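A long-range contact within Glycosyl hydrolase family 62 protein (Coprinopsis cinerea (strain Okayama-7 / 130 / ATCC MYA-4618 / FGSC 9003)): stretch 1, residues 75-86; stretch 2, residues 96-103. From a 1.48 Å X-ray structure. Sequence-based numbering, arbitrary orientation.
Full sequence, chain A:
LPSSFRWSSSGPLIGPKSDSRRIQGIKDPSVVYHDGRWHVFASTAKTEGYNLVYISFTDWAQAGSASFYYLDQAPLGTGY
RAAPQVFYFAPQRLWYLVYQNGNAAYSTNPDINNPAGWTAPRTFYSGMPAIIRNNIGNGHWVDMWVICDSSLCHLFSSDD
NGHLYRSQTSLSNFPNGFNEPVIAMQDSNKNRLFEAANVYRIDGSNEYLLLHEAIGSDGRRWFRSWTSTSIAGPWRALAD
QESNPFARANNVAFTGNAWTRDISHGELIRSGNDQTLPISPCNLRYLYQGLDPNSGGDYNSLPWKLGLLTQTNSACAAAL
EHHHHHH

Stretch 1 (75-86) PLGTGYRAAPQV
Stretch 2, residues 96-103: YLVYQNGN

A beta bulge breaks the regular pairing of these two antiparallel strands, and it is built on an alanine in a left-handed conformation. Ala83 sits at phi/psi 64/75, between extended Ala82 (-156/154) and Pro84 (-84/159), so the register slips by one residue between the Ala82–Gln100 and Gln85–Val98 pairs. The example illustrates how a sheet absorbs an extra residue without losing its ladder. Strands 82-86 and 96-100 run at 157°, their axes approaching to 4.4 Å.

Before the bulge, Ala82 N donates to Gln100 O (3.1 Å) and Gln100 N to Ala82 O (3.0 Å), with CA atoms 5.5 Å apart. Beyond it, Gln85 N donates to Val98 O (2.7 Å) and Val98 N to Gln85 O (2.9 Å), the CA atoms 5.0 Å apart. Proline fits at 84 because the hydrogen bonds to Val98 fall on Gln85; Pro84 CA instead makes a CA-H...O contact with Val98 O at 3.1 Å. Water 1 bridges the irregularity, lying 2.8 Å from both Ala83 O and Gln100 OE1.

Gln100 (chi1 p, chi2 -139°) shares a sheet face with Ala82, whose small CB lies 3.8 Å from Gln100 NE2. That amide nitrogen donates almost linearly to Tyr80 OH at 3.0 Å; Tyr80, chi1 t, brings its hydroxyl across from the preceding loop.

On the face of Val86 and Leu97, paired with CA atoms 4.5 Å apart, Leu97 (t, p) places CD1 3.8 Å from Val86 CB and 3.9 Å from Pro84 CB. Its CD2 meets Leu76 CD1 at 4.0 Å, extending the apolar packing into the loop. Arg81 (chi1 m) lays CG 3.6 Å from Tyr99 CE2, while its NE and NH2 donate to Leu76 O (3.0 and 2.9 Å), bracing the loop on itself. Together the stretches bury 705 Å².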

ATOM      1  N   PRO A  75      -4.347   5.020 -21.211  1.00  8.87           N
ATOM      2  CA  PRO A  75      -2.964   5.156 -21.682  1.00  9.09           C
ATOM      3  C   PRO A  75      -1.933   4.473 -20.764  1.00  9.01           C
ATOM      4  O   PRO A  75      -0.880   4.050 -21.215  1.00  9.58           O
ATOM      5  CB  PRO A  75      -2.787   6.660 -21.748  1.00  9.29           C
ATOM      6  CG  PRO A  75      -4.169   7.160 -22.131  1.00  9.24           C
ATOM      7  CD  PRO A  75      -5.099   6.282 -21.328  1.00  9.12           C
ATOM      8  N   LEU A  76      -2.264   4.301 -19.476  1.00  9.12           N
ATOM      9  CA  LEU A  76      -1.420   3.517 -18.577  1.00  9.07           C
ATOM     10  C   LEU A  76      -0.972   2.172 -19.201  1.00  9.38           C
ATOM     11  O   LEU A  76       0.191   1.779 -19.094  1.00  9.65           O
ATOM     12  CB  LEU A  76      -2.179   3.297 -17.255  1.00  9.53           C
ATOM     13  CG  LEU A  76      -1.400   2.619 -16.127  1.00  9.84           C
ATOM     14  CD1 LEU A  76      -1.799   3.172 -14.758  1.00  9.71           C
ATOM     15  CD2 LEU A  76      -1.585   1.105 -16.133  1.00 10.48           C
ATOM     16  N   GLY A  77      -1.907   1.496 -19.856  1.00  8.97           N
ATOM     17  CA  GLY A  77      -1.566   0.462 -20.852  1.00  9.52           C
ATOM     18  C   GLY A  77      -1.192  -0.906 -20.329  1.00 10.00           C
ATOM     19  O   GLY A  77      -1.151  -1.131 -19.123  1.00 10.18           O
ATOM     20  N   THR A  78      -1.023  -1.839 -21.274  1.00 10.67           N
ATOM     21  CA  THR A  78      -0.578  -3.183 -20.991  1.00 10.82           C
ATOM     22  C   THR A  78       0.905  -3.229 -20.645  1.00 10.61           C
ATOM     23  O   THR A  78       1.648  -2.260 -20.822  1.00 11.95           O
ATOM     24  CB  THR A  78      -0.828  -4.132 -22.192  1.00 11.98           C
ATOM     25  OG1 THR A  78      -0.185  -3.607 -23.354  1.00 12.72           O
ATOM     26  CG2 THR A  78      -2.316  -4.323 -22.446  1.00 13.52           C
ATOM     27  N   GLY A  79       1.279  -4.366 -20.098  1.00 10.67           N
ATOM     28  CA  GLY A  79       2.599  -4.590 -19.588  1.00 10.87           C
ATOM     29  C   GLY A  79       2.513  -4.734 -18.100  1.00 11.16           C
ATOM     30  O   GLY A  79       1.431  -4.706 -17.538  1.00 12.11           O
ATOM     31  N   TYR A  80       3.662  -4.910 -17.469  1.00 10.57           N
ATOM     32  CA  TYR A  80       3.720  -5.089 -16.034  1.00  9.97           C
ATOM     33  C   TYR A  80       3.531  -3.751 -15.310  1.00  9.25           C
ATOM     34  O   TYR A  80       4.276  -2.789 -15.559  1.00  8.98           O
ATOM     35  CB  TYR A  80       5.077  -5.685 -15.658  1.00 10.45           C
ATOM     36  CG  TYR A  80       5.321  -5.801 -14.178  1.00 10.79           C
ATOM     37  CD1 TYR A  80       4.888  -6.906 -13.469  1.00 11.04           C
ATOM     38  CD2 TYR A  80       5.960  -4.789 -13.495  1.00 11.29           C
ATOM     39  CE1 TYR A  80       5.094  -7.005 -12.100  1.00 11.35           C
ATOM     40  CE2 TYR A  80       6.176  -4.882 -12.129  1.00 11.12           C
ATOM     41  CZ  TYR A  80       5.750  -5.995 -11.461  1.00 11.22           C
ATOM     42  OH  TYR A  80       5.965  -6.095 -10.108  1.00 11.19           O
ATOM     43  N   ARG A  81       2.536  -3.710 -14.419  1.00  8.25           N
ATOM     44  CA  ARG A  81       2.377  -2.618 -13.446  1.00  7.90           C
ATOM     45  C   ARG A  81       1.820  -3.275 -12.191  1.00  7.85           C
ATOM     46  O   ARG A  81       0.965  -4.154 -12.278  1.00  8.23           O
ATOM     47  CB  ARG A  81       1.408  -1.512 -13.915  1.00  8.07           C
ATOM     48  CG  ARG A  81       1.854  -0.710 -15.128  1.00  8.21           C
ATOM     49  CD  ARG A  81       1.279  -1.305 -16.401  1.00  8.46           C
ATOM     50  NE  ARG A  81       1.498  -0.461 -17.574  1.00  8.53           N
ATOM     51  CZ  ARG A  81       2.642  -0.356 -18.229  1.00  9.32           C
ATOM     52  NH1 ARG A  81       3.720  -1.049 -17.857  1.00  9.80           N
ATOM     53  NH2 ARG A  81       2.699   0.396 -19.310  1.00  9.66           N
ATOM     54  N   ALA A  82       2.280  -2.832 -11.025  1.00  7.42           N
ATOM     55  CA  ALA A  82       1.804  -3.422  -9.764  1.00  7.38           C
ATOM     56  C   ALA A  82       1.949  -2.477  -8.584  1.00  6.93           C
ATOM     57  O   ALA A  82       2.826  -1.605  -8.580  1.00  7.18           O
ATOM     58  CB  ALA A  82       2.508  -4.726  -9.460  1.00  7.84           C
ATOM     59  N   ALA A  83       1.082  -2.700  -7.603  1.00  6.82           N
ATOM     60  CA  ALA A  83       1.142  -2.078  -6.267  1.00  6.71           C
ATOM     61  C   ALA A  83       0.964  -0.562  -6.302  1.00  6.55           C
ATOM     62  O   ALA A  83       1.913   0.219  -6.137  1.00  7.37           O
ATOM     63  CB  ALA A  83       2.402  -2.510  -5.499  1.00  6.89           C
ATOM     64  N   PRO A  84      -0.277  -0.135  -6.501  1.00  6.15           N
ATOM     65  CA  PRO A  84      -0.545   1.268  -6.713  1.00  6.06           C
ATOM     66  C   PRO A  84      -0.687   2.085  -5.411  1.00  5.86           C
ATOM     67  O   PRO A  84      -1.018   1.545  -4.342  1.00  6.02           O
ATOM     68  CB  PRO A  84      -1.876   1.236  -7.457  1.00  5.97           C
ATOM     69  CG  PRO A  84      -2.582   0.044  -6.894  1.00  6.04           C
ATOM     70  CD  PRO A  84      -1.502  -0.957  -6.628  1.00  5.84           C
ATOM     71  N   GLN A  85      -0.505   3.410  -5.534  1.00  5.55           N
ATOM     72  CA  GLN A  85      -0.791   4.370  -4.479  1.00  5.75           C
ATOM     73  C   GLN A  85      -1.412   5.575  -5.144  1.00  5.92           C
ATOM     74  O   GLN A  85      -0.771   6.188  -5.978  1.00  6.17           O
ATOM     75  CB  GLN A  85       0.474   4.813  -3.733  1.00  5.85           C
ATOM     76  CG  GLN A  85       0.152   5.797  -2.608  1.00  5.91           C
ATOM     77  CD  GLN A  85       1.325   6.653  -2.211  1.00  6.05           C
ATOM     78  OE1 GLN A  85       2.254   6.876  -2.972  1.00  6.25           O
ATOM     79  NE2 GLN A  85       1.245   7.192  -1.008  1.00  6.10           N
ATOM     80  N   VAL A  86      -2.640   5.918  -4.777  1.00  6.14           N
ATOM     81  CA  VAL A  86      -3.313   7.095  -5.317  1.00  6.54           C
ATOM     82  C   VAL A  86      -3.340   8.248  -4.320  1.00  6.40           C
ATOM     83  O   VAL A  86      -3.581   8.040  -3.135  1.00  6.92           O
ATOM     84  CB  VAL A  86      -4.766   6.772  -5.800  1.00  6.62           C
ATOM     85  CG1 VAL A  86      -5.693   6.388  -4.647  1.00  6.62           C
ATOM     86  CG2 VAL A  86      -5.348   7.953  -6.582  1.00  7.09           C
ATOM     87  N   TYR A  96      -2.199  11.655  -8.698  1.00  7.20           N
ATOM     88  CA  TYR A  96      -1.092  10.775  -9.047  1.00  7.13           C
ATOM     89  C   TYR A  96      -1.453   9.360  -8.681  1.00  6.86           C
ATOM     90  O   TYR A  96      -2.124   9.125  -7.640  1.00  7.23           O
ATOM     91  CB  TYR A  96       0.218  11.183  -8.342  1.00  7.42           C
ATOM     92  CG  TYR A  96       0.958  12.297  -9.017  1.00  7.57           C
ATOM     93  CD1 TYR A  96       0.483  13.589  -8.995  1.00  7.71           C
ATOM     94  CD2 TYR A  96       2.145  12.050  -9.701  1.00  7.66           C
ATOM     95  CE1 TYR A  96       1.149  14.618  -9.662  1.00  7.85           C
ATOM     96  CE2 TYR A  96       2.807  13.056 -10.357  1.00  8.15           C
ATOM     97  CZ  TYR A  96       2.316  14.331 -10.339  1.00  8.26           C
ATOM     98  OH  TYR A  96       2.986  15.350 -11.005  1.00  8.94           O
ATOM     99  N   LEU A  97      -0.990   8.426  -9.507  1.00  6.76           N
ATOM    100  CA  LEU A  97      -1.048   6.986  -9.239  1.00  6.85           C
ATOM    101  C   LEU A  97       0.399   6.487  -9.380  1.00  7.39           C
ATOM    102  O   LEU A  97       0.966   6.531 -10.484  1.00  7.12           O
ATOM    103  CB  LEU A  97      -1.954   6.277 -10.251  1.00  7.33           C
ATOM    104  CG  LEU A  97      -2.314   4.836  -9.908  1.00  7.36           C
ATOM    105  CD1 LEU A  97      -3.188   4.743  -8.645  1.00  7.47           C
ATOM    106  CD2 LEU A  97      -3.001   4.134 -11.084  1.00  7.94           C
ATOM    107  N   VAL A  98       0.974   6.127  -8.239  1.00  6.90           N
ATOM    108  CA  VAL A  98       2.333   5.666  -8.104  1.00  7.13           C
ATOM    109  C   VAL A  98       2.306   4.145  -8.070  1.00  7.35           C
ATOM    110  O   VAL A  98       1.401   3.546  -7.477  1.00  7.67           O
ATOM    111  CB  VAL A  98       2.967   6.266  -6.832  1.00  7.25           C
ATOM    112  CG1 VAL A  98       4.290   5.594  -6.483  1.00  7.26           C
ATOM    113  CG2 VAL A  98       3.152   7.745  -7.020  1.00  7.31           C
ATOM    114  N   TYR A  99       3.254   3.515  -8.746  1.00  7.48           N
ATOM    115  CA  TYR A  99       3.313   2.045  -8.849  1.00  7.79           C
ATOM    116  C   TYR A  99       4.696   1.642  -9.373  1.00  8.39           C
ATOM    117  O   TYR A  99       5.550   2.519  -9.640  1.00  8.10           O
ATOM    118  CB  TYR A  99       2.196   1.506  -9.776  1.00  7.83           C
ATOM    119  CG  TYR A  99       2.162   2.213 -11.125  1.00  7.60           C
ATOM    120  CD1 TYR A  99       1.385   3.339 -11.309  1.00  7.52           C
ATOM    121  CD2 TYR A  99       2.860   1.718 -12.225  1.00  8.03           C
ATOM    122  CE1 TYR A  99       1.354   4.003 -12.509  1.00  8.01           C
ATOM    123  CE2 TYR A  99       2.817   2.369 -13.447  1.00  8.27           C
ATOM    124  CZ  TYR A  99       2.043   3.509 -13.594  1.00  8.18           C
ATOM    125  OH  TYR A  99       2.005   4.202 -14.794  1.00  9.46           O
ATOM    126  N   GLN A 100       4.903   0.337  -9.523  1.00  8.30           N
ATOM    127  CA  GLN A 100       6.179  -0.159 -10.062  1.00  8.32           C
ATOM    128  C   GLN A 100       5.950  -0.779 -11.432  1.00  8.33           C
ATOM    129  O   GLN A 100       4.902  -1.372 -11.714  1.00  8.06           O
ATOM    130  CB  GLN A 100       6.783  -1.197  -9.112  1.00  8.79           C
ATOM    131  CG  GLN A 100       6.008  -2.508  -9.056  1.00  9.04           C
ATOM    132  CD  GLN A 100       5.864  -3.109  -7.674  1.00  9.37           C
ATOM    133  OE1 GLN A 100       5.794  -2.418  -6.673  1.00  9.24           O
ATOM    134  NE2 GLN A 100       5.812  -4.408  -7.622  1.00  9.46           N
ATOM    135  N   ASN A 101       6.941  -0.626 -12.294  1.00  8.89           N
ATOM    136  CA  ASN A 101       6.929  -1.208 -13.618  1.00  9.84           C
ATOM    137  C   ASN A 101       8.294  -1.807 -13.960  1.00  9.98           C
ATOM    138  O   ASN A 101       8.594  -2.000 -15.150  1.00 12.05           O
ATOM    139  CB  ASN A 101       6.542  -0.161 -14.671  1.00  9.83           C
ATOM    140  CG  ASN A 101       7.608   0.892 -14.876  1.00 10.20           C
ATOM    141  OD1 ASN A 101       8.498   1.082 -14.036  1.00 10.26           O
ATOM    142  ND2 ASN A 101       7.500   1.603 -15.995  1.00 10.89           N
ATOM    143  N   GLY A 102       9.090  -2.108 -12.948  1.00 10.39           N
ATOM    144  CA  GLY A 102      10.532  -2.385 -13.105  1.00 10.76           C
ATOM    145  C   GLY A 102      11.390  -1.210 -12.620  1.00 11.07           C
ATOM    146  O   GLY A 102      12.552  -1.381 -12.168  1.00 13.27           O
ATOM    147  N   ASN A 103      10.797  -0.020 -12.693  1.00  9.88           N
ATOM    148  CA  ASN A 103      11.313   1.211 -12.096  1.00  9.75           C
ATOM    149  C   ASN A 103      10.239   1.709 -11.104  1.00  9.48           C
ATOM    150  O   ASN A 103       9.207   1.040 -10.908  1.00 10.42           O
ATOM    151  CB  ASN A 103      11.596   2.208 -13.236  1.00  9.30           C
ATOM    152  CG  ASN A 103      12.573   3.313 -12.862  1.00  9.70           C
ATOM    153  OD1 ASN A 103      12.668   3.796 -11.719  1.00 10.41           O
ATOM    154  ND2 ASN A 103      13.262   3.795 -13.877  1.00 10.06           N
TER
HETATM  155  O   HOH W   1       4.676   0.139  -6.186  1.00  6.71           O